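Side-chain contact in inositol-3-phosphate synthase (Caenorhabditis elegans, PDB 1VKO), which belongs to the inositol-phosphate synthase family and binds nicotinamide-adenine-dinucleotide in a Rossmann-type domain, here together with pyrophosphate and a potassium ion: residues Gly322-Ser327 and Arg371-Ser376. Sequence-based numbering, arbitrary orientation.
Sequences GDDFKS and RSKEIS. With NAD (nicotinamide-adenine-dinucleotide), chain G; POP (pyrophosphate 2-), chain H.
Lys373 meets Asp324 in the ligand pocket of this Rossmann-type protein, where the loop after strand 320-321, the outermost strand of the parallel sheet within this chain, meets helix 367-378 beside NAD and pyrophosphate. Outward from CB, the lysine's CG leaves anti to the backbone N (chi1 -174°), then the chain bends at chi2 and again at chi3, swinging its end off the helix toward the loop. CD already lies near both Asp324 OD2, at 3.2 Å, and pyrophosphate O5. CE lies against the ribose hydroxyl O2D of NAD and the same O5. At the tip, NZ forms a salt bridge with the Asp324 carboxylate, whose side chain crosses the lysine at about a right angle. The contact to OD1 looks short, but that oxygen is crowded in the model and its exact place is doubtful; the bond from NZ to Asp324 OD2, 3.1 Å, is weak. NZ also donates to O2D of NAD at 2.8 Å and to O5 of pyrophosphate at 3.1 Å, so one nitrogen ties loop, cofactor and anion together. Lys377, Lys414 and Lys484 also hold the pyrophosphate. One turn along the helix, Ser376 OG sits 2.8 Å from Asp324 OD2 and 2.9 Å from Lys373 O; it has only one proton to give, and the model does not settle which of the two oxygens takes it.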
loop_
_atom_site.group_PDB
_atom_site.type_symbol
_atom_site.label_atom_id
_atom_site.label_comp_id
_atom_site.label_asym_id
_atom_site.label_seq_id
_atom_site.Cartn_x
_atom_site.Cartn_y
_atom_site.Cartn_z
ATOM N N GLY A 322 -23.289 22.405 9.093
ATOM C CA GLY A 322 -21.818 22.310 9.103
ATOM C C GLY A 322 -21.335 21.260 10.093
ATOM O O GLY A 322 -22.143 20.622 10.759
ATOM N N ASP A 323 -20.023 21.054 10.202
ATOM C CA ASP A 323 -19.050 21.802 9.456
ATOM C C ASP A 323 -18.178 20.830 8.687
ATOM O O ASP A 323 -17.784 19.778 9.229
ATOM C CB ASP A 323 -18.140 22.543 10.431
ATOM C CG ASP A 323 -18.862 23.541 11.276
ATOM O OD1 ASP A 323 -19.830 24.230 10.804
ATOM O OD2 ASP A 323 -18.482 23.772 12.435
ATOM N N ASP A 324 -17.858 21.197 7.446
ATOM C CA ASP A 324 -16.713 20.648 6.697
ATOM C C ASP A 324 -17.084 19.378 5.930
ATOM O O ASP A 324 -17.377 18.331 6.551
ATOM C CB ASP A 324 -15.520 20.426 7.638
ATOM C CG ASP A 324 -14.178 20.346 6.914
ATOM O OD1 ASP A 324 -14.051 20.824 5.761
ATOM O OD2 ASP A 324 -13.169 19.848 7.461
ATOM N N PHE A 325 -17.056 19.474 4.589
ATOM C CA PHE A 325 -17.416 18.367 3.724
ATOM C C PHE A 325 -16.718 17.141 4.159
ATOM O O PHE A 325 -15.508 17.147 4.468
ATOM C CB PHE A 325 -17.028 18.601 2.255
ATOM C CG PHE A 325 -17.608 19.854 1.637
ATOM C CD1 PHE A 325 -18.974 20.109 1.674
ATOM C CD2 PHE A 325 -16.787 20.762 0.980
ATOM C CE1 PHE A 325 -19.500 21.280 1.069
ATOM C CE2 PHE A 325 -17.327 21.929 0.380
ATOM C CZ PHE A 325 -18.665 22.157 0.447
ATOM N N LYS A 326 -17.482 16.066 4.185
ATOM C CA LYS A 326 -16.919 14.778 4.451
ATOM C C LYS A 326 -16.848 14.014 3.155
ATOM O O LYS A 326 -17.771 13.260 2.798
ATOM C CB LYS A 326 -17.771 14.071 5.469
ATOM C CG LYS A 326 -17.185 12.817 5.904
ATOM C CD LYS A 326 -18.314 11.879 6.227
ATOM C CE LYS A 326 -18.764 12.032 7.638
ATOM N NZ LYS A 326 -19.734 10.965 7.984
ATOM N N SER A 327 -15.751 14.226 2.439
ATOM C CA SER A 327 -15.668 13.797 1.049
ATOM C C SER A 327 -14.896 12.468 0.809
ATOM O O SER A 327 -15.331 11.636 -0.017
ATOM C CB SER A 327 -15.100 14.936 0.184
ATOM O OG SER A 327 -13.822 15.379 0.645
ATOM N N ARG A 371 -5.014 23.947 11.535
ATOM C CA ARG A 371 -5.773 23.649 12.770
ATOM C C ARG A 371 -7.285 23.471 12.528
ATOM O O ARG A 371 -7.836 22.428 12.923
ATOM C CB ARG A 371 -5.537 24.669 13.904
ATOM C CG ARG A 371 -4.669 24.170 15.072
ATOM C CD ARG A 371 -5.427 23.449 16.226
ATOM N NE ARG A 371 -5.078 22.022 16.322
ATOM C CZ ARG A 371 -5.543 21.160 17.241
ATOM N NH1 ARG A 371 -6.402 21.539 18.189
ATOM N NH2 ARG A 371 -5.139 19.892 17.211
ATOM N N SER A 372 -7.947 24.464 11.891
ATOM C CA SER A 372 -9.380 24.348 11.549
ATOM C C SER A 372 -9.662 22.902 11.100
ATOM O O SER A 372 -10.502 22.196 11.679
ATOM C CB SER A 372 -9.782 25.314 10.403
ATOM O OG SER A 372 -9.849 26.687 10.776
ATOM N N LYS A 373 -8.937 22.470 10.064
ATOM C CA LYS A 373 -9.110 21.147 9.429
ATOM C C LYS A 373 -8.667 19.919 10.261
ATOM O O LYS A 373 -9.410 18.926 10.342
ATOM C CB LYS A 373 -8.412 21.139 8.061
ATOM C CG LYS A 373 -8.662 19.878 7.267
ATOM C CD LYS A 373 -10.042 19.870 6.584
ATOM C CE LYS A 373 -10.120 20.891 5.446
ATOM N NZ LYS A 373 -11.540 20.962 5.011
ATOM N N GLU A 374 -7.457 19.965 10.836
ATOM C CA GLU A 374 -6.989 18.933 11.796
ATOM C C GLU A 374 -8.029 18.530 12.851
ATOM O O GLU A 374 -8.270 17.339 13.042
ATOM C CB GLU A 374 -5.705 19.380 12.509
ATOM C CG GLU A 374 -5.095 18.339 13.459
ATOM C CD GLU A 374 -3.783 18.821 14.055
ATOM O OE1 GLU A 374 -3.738 20.002 14.487
ATOM O OE2 GLU A 374 -2.790 18.040 14.071
ATOM N N ILE A 375 -8.621 19.514 13.535
ATOM C CA ILE A 375 -9.653 19.261 14.563
ATOM C C ILE A 375 -10.840 18.439 14.029
ATOM O O ILE A 375 -11.252 17.466 14.674
ATOM C CB ILE A 375 -10.169 20.593 15.224
ATOM C CG1 ILE A 375 -9.028 21.337 15.939
ATOM C CG2 ILE A 375 -11.380 20.310 16.184
ATOM C CD1 ILE A 375 -9.450 22.633 16.648
ATOM N N SER A 376 -11.373 18.841 12.865
ATOM C CA SER A 376 -12.574 18.227 12.254
ATOM C C SER A 376 -12.315 16.836 11.673
ATOM O O SER A 376 -13.206 15.981 11.696
ATOM C CB SER A 376 -13.176 19.139 11.171
ATOM O OG SER A 376 -12.331 19.167 10.045
HETATM P PA NAD G . -10.334 26.575 -3.772
HETATM O O1A NAD G . -9.182 27.399 -3.446
HETATM O O2A NAD G . -10.171 26.060 -5.142
HETATM O O5B NAD G . -11.627 27.469 -3.568
HETATM C C5B NAD G . -11.589 28.585 -2.730
HETATM C C4B NAD G . -12.151 29.759 -3.510
HETATM O O4B NAD G . -12.734 30.660 -2.595
HETATM C C3B NAD G . -11.086 30.521 -4.247
HETATM O O3B NAD G . -11.722 30.938 -5.445
HETATM C C2B NAD G . -10.842 31.770 -3.449
HETATM O O2B NAD G . -10.759 32.810 -4.420
HETATM C C1B NAD G . -12.163 31.931 -2.702
HETATM N N9A NAD G . -12.203 32.689 -1.425
HETATM C C8A NAD G . -11.300 32.751 -0.408
HETATM N N7A NAD G . -11.777 33.597 0.532
HETATM C C5A NAD G . -12.970 34.094 0.158
HETATM C C6A NAD G . -13.867 35.019 0.721
HETATM N N6A NAD G . -13.632 35.678 1.868
HETATM N N1A NAD G . -15.012 35.327 0.032
HETATM C C2A NAD G . -15.261 34.774 -1.190
HETATM N N3A NAD G . -14.360 33.916 -1.734
HETATM C C4A NAD G . -13.231 33.556 -1.086
HETATM O O3 NAD G . -10.548 25.376 -2.702
HETATM P PN NAD G . -11.657 24.264 -2.960
HETATM O O1N NAD G . -12.688 24.872 -3.844
HETATM O O2N NAD G . -10.966 23.049 -3.398
HETATM O O5D NAD G . -12.425 24.065 -1.546
HETATM C C5D NAD G . -12.869 25.181 -0.793
HETATM C C4D NAD G . -13.084 24.890 0.704
HETATM O O4D NAD G . -13.814 23.700 0.874
HETATM C C3D NAD G . -11.787 24.723 1.505
HETATM O O3D NAD G . -11.943 25.356 2.744
HETATM C C2D NAD G . -11.759 23.250 1.820
HETATM O O2D NAD G . -11.131 22.900 3.044
HETATM C C1D NAD G . -13.229 22.947 1.915
HETATM N N1N NAD G . -13.338 21.497 1.803
HETATM C C2N NAD G . -12.938 20.872 0.663
HETATM C C3N NAD G . -13.023 19.500 0.594
HETATM C C7N NAD G . -12.946 18.915 -0.765
HETATM O O7N NAD G . -12.678 19.837 -1.806
HETATM N N7N NAD G . -13.147 17.603 -0.945
HETATM C C4N NAD G . -13.531 18.746 1.670
HETATM C C5N NAD G . -13.913 19.397 2.821
HETATM C C6N NAD G . -13.804 20.795 2.887
HETATM P P1 POP H . -11.654 14.020 3.583
HETATM O O1 POP H . -13.009 13.329 3.584
HETATM O O2 POP H . -10.820 13.513 2.430
HETATM O O3 POP H . -10.931 13.709 4.885
HETATM O O POP H . -11.874 15.625 3.373
HETATM P P2 POP H . -10.715 16.771 3.292
HETATM O O4 POP H . -10.497 17.111 1.821
HETATM O O5 POP H . -11.183 17.983 4.085
HETATM O O6 POP H . -9.341 16.379 3.846
#